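Local atomic coordinates of phosphate-binding protein PstS 2 (Streptococcus pneumoniae, PDB entry 4H1X), a protein that probably serves as the solute-binding component of the PstSACB ABC transporter, capturing phosphate for import across the cell membrane. Residues Glu12-Glu17 / Ala65-Tyr70; Gly69-Gly74 / Gly231-Val236; Ser163-Ser168 / Met209-Leu214. All coordinates share one frame; numbering follows the deposited sequence. Where two conformers were deposited one is given.

Contact 1: Glu12-Glu17 / Ala65-Tyr70; sequences EVISRE and ANAIGY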
loop_
_atom_site.group_PDB
_atom_site.type_symbol
_atom_site.label_atom_id
_atom_site.label_comp_id
_atom_site.label_asym_id
_atom_site.label_seq_id
_atom_site.Cartn_x
_atom_site.Cartn_y
_atom_site.Cartn_z
ATOM N N GLU A 12 -0.311 -4.289 -23.978
ATOM C CA GLU A 12 -1.118 -3.115 -23.643
ATOM C C GLU A 12 -0.894 -2.828 -22.157
ATOM O O GLU A 12 -1.424 -3.534 -21.295
ATOM C CB GLU A 12 -2.603 -3.327 -23.989
ATOM C CG GLU A 12 -3.454 -2.067 -23.866
ATOM C CD GLU A 12 -4.961 -2.247 -23.760
ATOM O OE1 GLU A 12 -5.480 -3.302 -24.194
ATOM O OE2 GLU A 12 -5.628 -1.308 -23.267
ATOM N N VAL A 13 -0.039 -1.845 -21.862
ATOM C CA VAL A 13 0.289 -1.501 -20.483
ATOM C C VAL A 13 -0.856 -0.666 -19.886
ATOM O O VAL A 13 -1.233 0.369 -20.441
ATOM C CB VAL A 13 1.654 -0.752 -20.410
ATOM C CG1 VAL A 13 1.975 -0.313 -18.989
ATOM C CG2 VAL A 13 2.794 -1.627 -20.990
ATOM N N ILE A 14 -1.407 -1.125 -18.777
ATOM C CA ILE A 14 -2.452 -0.395 -18.052
ATOM C C ILE A 14 -1.790 0.287 -16.870
ATOM O O ILE A 14 -1.278 -0.405 -15.993
ATOM C CB ILE A 14 -3.641 -1.307 -17.577
ATOM C CG1 ILE A 14 -4.224 -2.232 -18.697
ATOM C CG2 ILE A 14 -4.741 -0.478 -16.865
ATOM C CD1 ILE A 14 -4.662 -1.584 -19.963
ATOM N N SER A 15 -1.795 1.623 -16.844
ATOM C CA SER A 15 -1.225 2.375 -15.723
ATOM C C SER A 15 -2.342 2.951 -14.856
ATOM O O SER A 15 -3.440 3.221 -15.355
ATOM C CB SER A 15 -0.346 3.511 -16.246
ATOM O OG SER A 15 0.004 4.408 -15.205
ATOM N N ARG A 16 -2.062 3.178 -13.559
ATOM C CA ARG A 16 -3.019 3.888 -12.730
ATOM C C ARG A 16 -2.866 5.391 -13.031
ATOM O O ARG A 16 -1.892 5.789 -13.672
ATOM C CB ARG A 16 -2.827 3.549 -11.235
ATOM C CG ARG A 16 -3.535 2.244 -10.851
ATOM C CD ARG A 16 -5.084 2.331 -10.911
ATOM N NE ARG A 16 -5.591 3.424 -10.076
ATOM C CZ ARG A 16 -5.722 3.354 -8.757
ATOM N NH1 ARG A 16 -5.466 2.219 -8.116
ATOM N NH2 ARG A 16 -6.109 4.414 -8.068
ATOM N N GLU A 17 -3.858 6.211 -12.642
ATOM C CA GLU A 17 -3.831 7.652 -12.906
ATOM C C GLU A 17 -2.702 8.346 -12.145
ATOM O O GLU A 17 -2.229 7.835 -11.141
ATOM C CB GLU A 17 -5.194 8.295 -12.557
ATOM C CG GLU A 17 -5.463 8.512 -11.072
ATOM C CD GLU A 17 -5.788 7.291 -10.235
ATOM O OE1 GLU A 17 -5.773 6.161 -10.776
ATOM O OE2 GLU A 17 -6.043 7.467 -9.023
ATOM N N ALA A 65 -7.004 -9.346 -24.016
ATOM C CA ALA A 65 -6.064 -10.478 -23.942
ATOM C C ALA A 65 -4.584 -10.068 -23.790
ATOM O O ALA A 65 -3.814 -10.824 -23.189
ATOM C CB ALA A 65 -6.196 -11.365 -25.169
ATOM N N ASN A 66 -4.192 -8.919 -24.377
ATOM C CA ASN A 66 -2.799 -8.442 -24.380
ATOM C C ASN A 66 -2.456 -7.479 -23.247
ATOM O O ASN A 66 -1.341 -6.933 -23.238
ATOM C CB ASN A 66 -2.521 -7.714 -25.692
ATOM C CG ASN A 66 -2.544 -8.592 -26.918
ATOM O OD1 ASN A 66 -2.197 -9.775 -26.879
ATOM N ND2 ASN A 66 -2.911 -8.012 -28.048
ATOM N N ALA A 67 -3.380 -7.258 -22.301
ATOM C CA ALA A 67 -3.128 -6.234 -21.299
ATOM C C ALA A 67 -2.356 -6.742 -20.073
ATOM O O ALA A 67 -2.338 -7.939 -19.759
ATOM C CB ALA A 67 -4.449 -5.588 -20.861
ATOM N N ILE A 68 -1.697 -5.801 -19.397
ATOM C CA ILE A 68 -1.006 -6.029 -18.133
ATOM C C ILE A 68 -1.224 -4.807 -17.251
ATOM O O ILE A 68 -1.169 -3.669 -17.744
ATOM C CB ILE A 68 0.506 -6.358 -18.316
ATOM C CG1 ILE A 68 1.161 -6.817 -16.975
ATOM C CG2 ILE A 68 1.299 -5.182 -18.959
ATOM C CD1 ILE A 68 2.610 -7.273 -17.192
ATOM N N GLY A 69 -1.439 -5.046 -15.966
ATOM C CA GLY A 69 -1.661 -3.952 -15.025
ATOM C C GLY A 69 -1.216 -4.352 -13.636
ATOM O O GLY A 69 -0.691 -5.457 -13.439
ATOM N N TYR A 70 -1.396 -3.441 -12.669
ATOM C CA TYR A 70 -1.026 -3.746 -11.292
ATOM C C TYR A 70 -2.167 -3.326 -10.371
ATOM O O TYR A 70 -2.828 -2.307 -10.611
ATOM C CB TYR A 70 0.310 -3.103 -10.867
ATOM C CG TYR A 70 0.384 -1.625 -11.201
ATOM C CD1 TYR A 70 -0.196 -0.669 -10.367
ATOM C CD2 TYR A 70 1.047 -1.179 -12.342
ATOM C CE1 TYR A 70 -0.163 0.690 -10.694
ATOM C CE2 TYR A 70 1.078 0.172 -12.679
ATOM C CZ TYR A 70 0.495 1.105 -11.843
ATOM O OH TYR A 70 0.540 2.435 -12.194
HETATM O O HOH W 1 -2.196 -0.776 -13.496
HETATM O O HOH W 2 2.284 3.309 -13.963
HETATM O O HOH W 3 -4.493 -0.419 -9.092
#

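Contact 2: Gly69-Gly74 / Gly231-Val236; sequences GYISLG and GIAVVV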
loop_
_atom_site.group_PDB
_atom_site.type_symbol
_atom_site.label_atom_id
_atom_site.label_comp_id
_atom_site.label_asym_id
_atom_site.label_seq_id
_atom_site.Cartn_x
_atom_site.Cartn_y
_atom_site.Cartn_z
ATOM N N GLY A 69 -1.439 -5.046 -15.966
ATOM C CA GLY A 69 -1.661 -3.952 -15.025
ATOM C C GLY A 69 -1.216 -4.352 -13.636
ATOM O O GLY A 69 -0.691 -5.457 -13.439
ATOM N N TYR A 70 -1.396 -3.441 -12.669
ATOM C CA TYR A 70 -1.026 -3.746 -11.292
ATOM C C TYR A 70 -2.167 -3.326 -10.371
ATOM O O TYR A 70 -2.828 -2.307 -10.611
ATOM C CB TYR A 70 0.310 -3.103 -10.867
ATOM C CG TYR A 70 0.384 -1.625 -11.201
ATOM C CD1 TYR A 70 -0.196 -0.669 -10.367
ATOM C CD2 TYR A 70 1.047 -1.179 -12.342
ATOM C CE1 TYR A 70 -0.163 0.690 -10.694
ATOM C CE2 TYR A 70 1.078 0.172 -12.679
ATOM C CZ TYR A 70 0.495 1.105 -11.843
ATOM O OH TYR A 70 0.540 2.435 -12.194
ATOM N N ILE A 71 -2.406 -4.127 -9.337
ATOM C CA ILE A 71 -3.457 -3.868 -8.343
ATOM C C ILE A 71 -2.974 -4.249 -6.954
ATOM O O ILE A 71 -2.032 -5.052 -6.798
ATOM C CB ILE A 71 -4.757 -4.709 -8.661
ATOM C CG1 ILE A 71 -4.457 -6.254 -8.604
ATOM C CG2 ILE A 71 -5.450 -4.294 -9.992
ATOM C CD1 ILE A 71 -5.623 -7.232 -8.797
ATOM N N SER A 72 -3.675 -3.730 -5.934
ATOM C CA SER A 72 -3.447 -4.135 -4.552
ATOM C C SER A 72 -3.697 -5.650 -4.486
ATOM O O SER A 72 -4.696 -6.131 -5.046
ATOM C CB SER A 72 -4.399 -3.372 -3.627
ATOM O OG SER A 72 -4.162 -1.975 -3.676
ATOM N N LEU A 73 -2.791 -6.419 -3.868
ATOM C CA LEU A 73 -2.899 -7.883 -3.790
ATOM C C LEU A 73 -4.254 -8.377 -3.225
ATOM O O LEU A 73 -4.794 -9.338 -3.741
ATOM C CB LEU A 73 -1.748 -8.459 -2.962
ATOM C CG LEU A 73 -1.676 -9.981 -2.828
ATOM C CD1 LEU A 73 -1.618 -10.682 -4.214
ATOM C CD2 LEU A 73 -0.476 -10.378 -1.995
ATOM N N GLY A 74 -4.787 -7.698 -2.205
ATOM C CA GLY A 74 -6.067 -8.059 -1.594
ATOM C C GLY A 74 -7.265 -7.967 -2.525
ATOM O O GLY A 74 -8.333 -8.517 -2.223
ATOM N N GLY A 231 0.663 -5.754 -0.474
ATOM C CA GLY A 231 1.319 -6.366 -1.618
ATOM C C GLY A 231 0.694 -5.815 -2.890
ATOM O O GLY A 231 -0.449 -5.322 -2.876
ATOM N N ILE A 232 1.450 -5.852 -3.982
ATOM C CA ILE A 232 0.989 -5.425 -5.299
ATOM C C ILE A 232 1.089 -6.639 -6.229
ATOM O O ILE A 232 2.139 -7.280 -6.298
ATOM C CB ILE A 232 1.772 -4.197 -5.827
ATOM C CG1 ILE A 232 1.521 -2.939 -4.947
ATOM C CG2 ILE A 232 1.438 -3.920 -7.311
ATOM C CD1 ILE A 232 2.538 -1.811 -5.147
ATOM N N ALA A 233 -0.010 -6.983 -6.883
ATOM C CA ALA A 233 -0.068 -8.073 -7.852
ATOM C C ALA A 233 0.026 -7.488 -9.247
ATOM O O ALA A 233 -0.638 -6.473 -9.538
ATOM C CB ALA A 233 -1.380 -8.849 -7.704
ATOM N N VAL A 234 0.826 -8.113 -10.091
ATOM C CA VAL A 234 0.942 -7.771 -11.513
ATOM C C VAL A 234 0.030 -8.743 -12.212
ATOM O O VAL A 234 0.233 -9.966 -12.100
ATOM C CB VAL A 234 2.395 -7.821 -12.032
ATOM C CG1 VAL A 234 2.426 -7.520 -13.528
ATOM C CG2 VAL A 234 3.274 -6.836 -11.272
ATOM N N VAL A 235 -0.981 -8.232 -12.895
ATOM C CA VAL A 235 -2.016 -9.095 -13.432
ATOM C C VAL A 235 -2.099 -9.024 -14.965
ATOM O O VAL A 235 -1.918 -7.960 -15.569
ATOM C CB VAL A 235 -3.405 -8.783 -12.786
ATOM C CG1 VAL A 235 -3.448 -9.221 -11.317
ATOM C CG2 VAL A 235 -3.795 -7.295 -12.915
ATOM N N VAL A 236 -2.398 -10.170 -15.558
ATOM C CA VAL A 236 -2.579 -10.368 -16.993
ATOM C C VAL A 236 -3.938 -11.045 -17.229
ATOM O O VAL A 236 -4.588 -11.490 -16.281
ATOM C CB VAL A 236 -1.415 -11.190 -17.630
ATOM C CG1 VAL A 236 -0.075 -10.469 -17.481
ATOM C CG2 VAL A 236 -1.351 -12.616 -17.063
#

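Contact 3: Ser163-Ser168 / Met209-Leu214; sequences STSVSS and MVSREL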
loop_
_atom_site.group_PDB
_atom_site.type_symbol
_atom_site.label_atom_id
_atom_site.label_comp_id
_atom_site.label_asym_id
_atom_site.label_seq_id
_atom_site.Cartn_x
_atom_site.Cartn_y
_atom_site.Cartn_z
ATOM N N SER A 163 0.018 9.650 4.591
ATOM C CA SER A 163 -0.115 8.957 3.303
ATOM C C SER A 163 -1.557 8.682 2.904
ATOM O O SER A 163 -2.324 8.112 3.684
ATOM C CB SER A 163 0.646 7.637 3.335
ATOM O OG SER A 163 0.439 6.935 2.125
ATOM N N THR A 164 -1.908 9.037 1.646
ATOM C CA THR A 164 -3.250 8.797 1.109
ATOM C C THR A 164 -3.508 7.288 1.043
ATOM O O THR A 164 -4.646 6.839 1.178
ATOM C CB THR A 164 -3.395 9.430 -0.284
ATOM O OG1 THR A 164 -2.454 8.836 -1.185
ATOM C CG2 THR A 164 -3.245 10.949 -0.264
ATOM N N SER A 165 -2.431 6.499 0.807
ATOM C CA SER A 165 -2.562 5.042 0.678
ATOM C C SER A 165 -3.040 4.376 1.967
ATOM O O SER A 165 -3.703 3.334 1.910
ATOM C CB SER A 165 -1.230 4.414 0.267
ATOM O OG SER A 165 -0.869 4.853 -1.034
ATOM N N VAL A 166 -2.695 4.960 3.124
ATOM C CA VAL A 166 -3.080 4.360 4.410
ATOM C C VAL A 166 -4.437 4.884 4.898
ATOM O O VAL A 166 -5.027 4.269 5.792
ATOM C CB VAL A 166 -1.980 4.631 5.473
ATOM C CG1 VAL A 166 -2.224 3.819 6.761
ATOM C CG2 VAL A 166 -0.590 4.348 4.909
ATOM N N SER A 167 -4.928 5.997 4.317
ATOM C CA SER A 167 -6.165 6.672 4.744
ATOM C C SER A 167 -7.395 5.772 4.827
ATOM O O SER A 167 -8.104 5.824 5.835
ATOM C CB SER A 167 -6.469 7.852 3.831
ATOM O OG SER A 167 -5.425 8.802 3.937
ATOM N N SER A 168 -7.673 4.969 3.771
ATOM C CA SER A 168 -8.864 4.116 3.758
ATOM C C SER A 168 -8.835 3.131 4.918
ATOM O O SER A 168 -9.827 3.035 5.638
ATOM C CB SER A 168 -9.020 3.378 2.431
ATOM O OG SER A 168 -10.258 2.689 2.461
HETATM N N MSE A 209 0.930 8.682 9.251
HETATM C CA MSE A 209 0.759 7.538 8.354
HETATM C C MSE A 209 1.793 7.646 7.252
HETATM O O MSE A 209 1.854 8.666 6.563
HETATM C CB MSE A 209 -0.646 7.470 7.731
HETATM C CG MSE A 209 -1.786 7.568 8.721
HETATM SE SE MSE A 209 -3.504 7.538 7.750
HETATM C CE MSE A 209 -3.487 9.279 6.879
ATOM N N VAL A 210 2.606 6.608 7.101
ATOM C CA VAL A 210 3.748 6.562 6.172
ATOM C C VAL A 210 3.672 5.236 5.421
ATOM O O VAL A 210 3.749 4.190 6.050
ATOM C CB VAL A 210 5.077 6.739 6.975
ATOM C CG1 VAL A 210 6.299 6.625 6.052
ATOM C CG2 VAL A 210 5.098 8.077 7.737
ATOM N N SER A 211 3.518 5.265 4.083
ATOM C CA SER A 211 3.358 4.012 3.312
ATOM C C SER A 211 4.690 3.537 2.692
ATOM O O SER A 211 4.719 3.029 1.568
ATOM C CB SER A 211 2.302 4.211 2.221
ATOM O OG SER A 211 2.580 5.430 1.546
ATOM N N ARG A 212 5.785 3.674 3.446
ATOM C CA ARG A 212 7.130 3.283 3.009
ATOM C C ARG A 212 8.036 3.243 4.215
ATOM O O ARG A 212 7.614 3.642 5.303
ATOM C CB ARG A 212 7.674 4.319 1.991
ATOM C CG ARG A 212 7.672 5.762 2.508
ATOM C CD ARG A 212 8.449 6.746 1.637
ATOM N NE ARG A 212 8.231 8.150 2.026
ATOM C CZ ARG A 212 8.820 8.747 3.066
ATOM N NH1 ARG A 212 9.653 8.070 3.844
ATOM N NH2 ARG A 212 8.572 10.030 3.337
ATOM N N GLU A 213 9.275 2.796 4.030
ATOM C CA GLU A 213 10.245 2.813 5.117
ATOM C C GLU A 213 10.588 4.276 5.405
ATOM O O GLU A 213 10.530 5.109 4.490
ATOM C CB GLU A 213 11.496 1.997 4.723
ATOM C CG GLU A 213 12.430 1.656 5.876
ATOM C CD GLU A 213 13.712 0.929 5.505
ATOM O OE1 GLU A 213 13.844 0.495 4.338
ATOM O OE2 GLU A 213 14.609 0.835 6.376
ATOM N N LEU A 214 10.909 4.602 6.653
ATOM C CA LEU A 214 11.313 5.975 6.999
ATOM C C LEU A 214 12.810 6.082 6.763
ATOM O O LEU A 214 13.520 5.106 6.962
ATOM C CB LEU A 214 11.004 6.263 8.475
ATOM C CG LEU A 214 9.584 6.733 8.831
ATOM C CD1 LEU A 214 8.604 5.592 8.754
ATOM C CD2 LEU A 214 9.568 7.285 10.237
#

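Contact 1: Glu12-Glu17 / Ala65-Tyr70
The ring of Tyr70 and the guanidinium of Arg16 are the flat groups here, with planes 26° apart. Water 1 sits over one face of the ring, 3.3 Å above its centre, and water 2 lies in plane at the edge, where it joins Tyr70 OH to Ser15 OG. The guanidinium receives Glu17 OE1 and water 3 at its edge. The Arg16 chain is bent at chi2 and chi3, and its NE and NH2 grip the two carboxylate oxygens of Glu17 side-on, while NH1 reaches Tyr70 O through water 3. Arg16 NH2 also bonds a bound citrate, probably from the crystallisation liquor. Arg16 CG passes 3.7 Å from Tyr70 CE1. With CG of Tyr70 between its backbone N and carbonyl carbon (chi1 49°), the ring leans across to strand 12-16, and Arg16 N donates to Tyr70 OH over 3.0 Å, nearly straight at 172°.

Parallel pairing precedes this point. Glu12 N bonds Asn66 O at 2.9 Å, Ile68 N bonds Glu12 O at 3.0 Å, and Ile14 N bonds Ile68 O at 2.8 Å. At the next step water 1 intervenes, donating to Ile14 O at 2.7 Å and accepting from Tyr70 N. On the face carrying Glu12 and Ala67, Ile14 CG1 packs 4.0 Å from Ala67 CB.

Strand 12-16 lies between strands 49-51 and 67-72, parallel to both. Helix 54-63 packs against Ile14 through Val57 and Ala60. Helix 21-30 meets Tyr70, whose ring stacks on Phe26.

Contact 2: Gly69-Gly74 / Gly231-Val236
Ile71 meets Ala233 and Val235 on one face of an antiparallel strand pair. From its CB the chain turns to CG1, set between the backbone N and the carbonyl carbon (chi1 62°), which brings CG1 to 3.9 Å from Ala233 O, with Ala233 CB just beyond. Extended chi2 then carries CD1 on to Val235 CG1, 3.9 Å away, the two side chains crossing at about a right angle. Leu73 CD1 also reaches Ala233 CB, at 3.9 Å. On the opposite face, Tyr70 CB rests 3.8 Å from Ile232 CG2.

The backbone fixes this register. Gly69 with Val235 and Ile71 with Ala233 form hydrogen-bonded pairs, each with two N-H...O bonds; Ile71 N to Ala233 O measures 2.9 Å. A fifth bond, Leu73 N to Gly231 O at 2.8 Å, continues the pairing into the 3-10 segment, although its donor stands 49° out of the carbonyl plane.

Helix 54-63 packs on the Ile71 and Val235 face, and helix 21-30 touches Tyr70 and Ile232 on the other. Strand 223-236 runs antiparallel to both strand 67-72 and strand 81-85, an arrangement consistent with a lobe of the type II periplasmic-binding-protein fold, to whose superfamily this protein belongs.

Contact 3: Ser163-Ser168 / Met209-Leu214
Ser163 and Ser211 meet hydroxyl to hydroxyl, OG to OG at 2.7 Å, in a hydrogen bond whose donor could be either. Their torsions make the meeting possible: Ser163 holds OG anti to its backbone N (chi1 176°), whereas Ser211 turns OG between its own N and carbonyl carbon (chi1 47°). Beside this pair, Ser163 N donates to Met209 O at 2.9 Å and 175°, approaching from above the carbonyl plane.

Met209, a selenomethionine here, runs from CB alongside Val166, the two side chains sliding past each other in opposite directions. Its CB lies 3.9 Å from Val166 CB and its SE 4.0 Å from the same atom. The chain stays straight at chi2 and bends at chi3, a turn that brings CE up to the first helical turn, 3.6 Å from Ser163 O and equally near Ser167 OG. The hydroxyl of Ser167 is bonded to Ser190. Val166 CG2 lies 4.0 Å from Ser211 CB, next to the serine pair.

Several polar groups near the start of helix 164-180 are hydrogen-bonded: Ser211 N to Ser193 OG, and Ser165 OG to Arg104. Thr164 OG1 and, weakly, Ser165 OG hydrogen-bond a bound citrate, probably from the crystallisation liquor, so this hydroxyl-rich helix start, with Arg104 beside it, is consistent with an oxyanion-binding site.

How the contacts relate
Contacts 1 and 2 adjoin, their centres about 11 Å apart: both use strand 67-72 and share Gly69 and Tyr70, and Ile68 CD1 packs on Val234 CG1 at 3.7 Å. Together they join strands 12-16, 67-72 and 223-236 side by side in one lobe. Contact 3 belongs to the other lobe, its centre about 24 Å from that of contact 1 and about 18 Å from that of contact 2, touching neither. It falls between the two segments of contact 2, so the chain passes through the second lobe before strand 223-236 returns to the first. Citrate, though probably from the crystallisation liquor, touches all three contacts, consistent with a ligand site in the interlobe cleft, as in related binding proteins.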